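Local coordinates for protein putative sulfurtransferase DsrE (Allochromatium vinosum, PDB 2HY5) that is of unknown exact function but probably carries and transfers sulfur as a persulfide during the oxidation of stored intracellular sulfur, at residues A65-A68 with E69-L73. Sequence-based numbering, arbitrary orientation.
Sequences AELA and EQYEL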
ATOM      1  N   ALA A  65     -14.859 -16.615  -8.785  1.00  7.14           N
ATOM      2  CA  ALA A  65     -15.218 -17.539  -9.856  1.00  8.03           C
ATOM      3  C   ALA A  65     -16.651 -18.044  -9.712  1.00  8.81           C
ATOM      4  O   ALA A  65     -17.366 -18.196 -10.708  1.00  9.05           O
ATOM      5  CB  ALA A  65     -14.251 -18.712  -9.878  1.00  7.95           C
ATOM      6  N   GLU A  66     -17.069 -18.302  -8.476  1.00 11.77           N
ATOM      7  CA  GLU A  66     -18.425 -18.775  -8.222  1.00 11.40           C
ATOM      8  C   GLU A  66     -19.426 -17.675  -8.564  1.00 10.96           C
ATOM      9  O   GLU A  66     -20.492 -17.941  -9.121  1.00  8.90           O
ATOM     10  CB  GLU A  66     -18.574 -19.194  -6.758  1.00 18.51           C
ATOM     11  CG  GLU A  66     -17.677 -20.360  -6.368  1.00 26.31           C
ATOM     12  CD  GLU A  66     -17.725 -20.677  -4.886  1.00 31.33           C
ATOM     13  OE1 GLU A  66     -17.416 -19.780  -4.075  1.00 34.27           O
ATOM     14  OE2 GLU A  66     -18.070 -21.823  -4.533  1.00 34.69           O
ATOM     15  N   LEU A  67     -19.077 -16.437  -8.236  1.00  8.10           N
ATOM     16  CA  LEU A  67     -19.959 -15.318  -8.528  1.00  7.60           C
ATOM     17  C   LEU A  67     -20.075 -15.147 -10.039  1.00  6.81           C
ATOM     18  O   LEU A  67     -21.158 -14.896 -10.568  1.00  7.62           O
ATOM     19  CB  LEU A  67     -19.416 -14.030  -7.915  1.00  8.90           C
ATOM     20  CG  LEU A  67     -20.407 -12.866  -7.932  1.00  8.06           C
ATOM     21  CD1 LEU A  67     -21.541 -13.159  -6.962  1.00  6.40           C
ATOM     22  CD2 LEU A  67     -19.696 -11.572  -7.550  1.00 10.51           C
ATOM     23  N   ALA A  68     -18.951 -15.293 -10.733  1.00  9.08           N
ATOM     24  CA  ALA A  68     -18.931 -15.150 -12.184  1.00 10.16           C
ATOM     25  C   ALA A  68     -19.777 -16.237 -12.849  1.00 11.31           C
ATOM     26  O   ALA A  68     -20.455 -15.986 -13.846  1.00 11.76           O
ATOM     27  CB  ALA A  68     -17.487 -15.210 -12.701  1.00  8.47           C
ATOM     28  N   GLU A  69     -19.741 -17.441 -12.288  1.00 13.70           N
ATOM     29  CA  GLU A  69     -20.510 -18.555 -12.836  1.00 14.45           C
ATOM     30  C   GLU A  69     -22.003 -18.283 -12.684  1.00 14.15           C
ATOM     31  O   GLU A  69     -22.769 -18.389 -13.647  1.00 13.18           O
ATOM     32  CB  GLU A  69     -20.144 -19.855 -12.115  1.00 23.29           C
ATOM     33  CG  GLU A  69     -20.951 -21.071 -12.560  1.00 28.53           C
ATOM     34  CD  GLU A  69     -20.726 -21.431 -14.018  1.00 33.02           C
ATOM     35  OE1 GLU A  69     -19.555 -21.615 -14.414  1.00 35.85           O
ATOM     36  OE2 GLU A  69     -21.719 -21.541 -14.768  1.00 36.68           O
ATOM     37  N   GLN A  70     -22.400 -17.908 -11.474  1.00 12.07           N
ATOM     38  CA  GLN A  70     -23.798 -17.625 -11.168  1.00 11.81           C
ATOM     39  C   GLN A  70     -24.401 -16.460 -11.948  1.00 12.42           C
ATOM     40  O   GLN A  70     -25.550 -16.535 -12.382  1.00 11.30           O
ATOM     41  CB  GLN A  70     -23.955 -17.362  -9.668  1.00 11.50           C
ATOM     42  CG  GLN A  70     -25.341 -16.896  -9.253  1.00 12.75           C
ATOM     43  CD  GLN A  70     -25.468 -16.740  -7.753  1.00 14.31           C
ATOM     44  OE1 GLN A  70     -24.468 -16.557  -7.052  1.00 14.24           O
ATOM     45  NE2 GLN A  70     -26.698 -16.788  -7.251  1.00 10.82           N
ATOM     46  N   TYR A  71     -23.632 -15.392 -12.130  1.00  8.37           N
ATOM     47  CA  TYR A  71     -24.125 -14.217 -12.839  1.00  8.47           C
ATOM     48  C   TYR A  71     -23.533 -13.991 -14.228  1.00 10.43           C
ATOM     49  O   TYR A  71     -23.824 -12.977 -14.868  1.00 11.82           O
ATOM     50  CB  TYR A  71     -23.906 -12.961 -11.980  1.00  9.68           C
ATOM     51  CG  TYR A  71     -24.731 -12.925 -10.710  1.00  9.04           C
ATOM     52  CD1 TYR A  71     -24.232 -13.437  -9.510  1.00  7.72           C
ATOM     53  CD2 TYR A  71     -26.020 -12.387 -10.712  1.00  7.60           C
ATOM     54  CE1 TYR A  71     -24.998 -13.414  -8.345  1.00 10.22           C
ATOM     55  CE2 TYR A  71     -26.788 -12.357  -9.561  1.00  8.76           C
ATOM     56  CZ  TYR A  71     -26.275 -12.871  -8.380  1.00  8.11           C
ATOM     57  OH  TYR A  71     -27.039 -12.835  -7.240  1.00  7.93           O
ATOM     58  N   GLU A  72     -22.714 -14.928 -14.693  1.00 10.32           N
ATOM     59  CA  GLU A  72     -22.084 -14.830 -16.010  1.00 13.35           C
ATOM     60  C   GLU A  72     -21.324 -13.514 -16.179  1.00 12.62           C
ATOM     61  O   GLU A  72     -21.559 -12.759 -17.125  1.00 12.78           O
ATOM     62  CB  GLU A  72     -23.141 -14.968 -17.113  1.00 54.25           C
ATOM     63  CG  GLU A  72     -23.887 -16.298 -17.087  1.00 60.54           C
ATOM     64  CD  GLU A  72     -24.783 -16.496 -18.297  1.00 65.61           C
ATOM     65  OE1 GLU A  72     -24.265 -16.466 -19.434  1.00 68.01           O
ATOM     66  OE2 GLU A  72     -26.005 -16.690 -18.116  1.00 68.34           O
ATOM     67  N   LEU A  73     -20.404 -13.256 -15.257  1.00 12.86           N
ATOM     68  CA  LEU A  73     -19.618 -12.029 -15.282  1.00 13.22           C
ATOM     69  C   LEU A  73     -18.391 -12.116 -16.184  1.00 12.63           C
ATOM     70  O   LEU A  73     -17.771 -13.171 -16.308  1.00 14.11           O
ATOM     71  CB  LEU A  73     -19.164 -11.672 -13.867  1.00 12.01           C
ATOM     72  CG  LEU A  73     -20.240 -11.510 -12.789  1.00 12.28           C
ATOM     73  CD1 LEU A  73     -19.559 -11.272 -11.450  1.00 12.28           C
ATOM     74  CD2 LEU A  73     -21.172 -10.356 -13.137  1.00 12.07           C
TER
HETATM   75  O   HOH W   1     -18.634 -16.292 -16.517  1.00 42.95           O
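Leu67 spreads its two methyls over separate partners at the end of helix 60-71. CD1 lies against the CD1-CE1 bond of the Tyr71 ring, 3.7 Å from Tyr71 CD1. CD2 meets Leu73 CD1 at 3.9 Å. With Leu67 CG anti to the backbone N (chi1 -169°), beside the carbonyl carbon, both methyls reach their partners. Cutting Leu67 back to an alanine would probably leave the CD1-CE1 side of the Tyr71 ring and Leu73 CD1 without their apolar partner. Leu73 CB also packs on Ala68 CB, at 4.1 Å. Leu67 O sits in plane at the Tyr71 ring edge and accepts a hydrogen bond from Tyr71 N at 3.0 Å. Ala68 O accepts one from Leu73 N, 3.1 Å away, on a lone pair. This six-to-one bond, the positive phi of Glu72 and the Ala68-Leu73 contact are consistent with a Schellman-type C-cap. A water donates to both Ala68 O and Leu73 O, bridging the turn. At the polar edge, Glu69 OE1 forms a salt bridge with Lys106. The turn ends the helix of the beta-alpha-beta unit formed by strand 33-39, helix 60-71 and strand 75-78. Leu67 and Tyr71 both pack on Leu28 of the neighbouring helix 16-29.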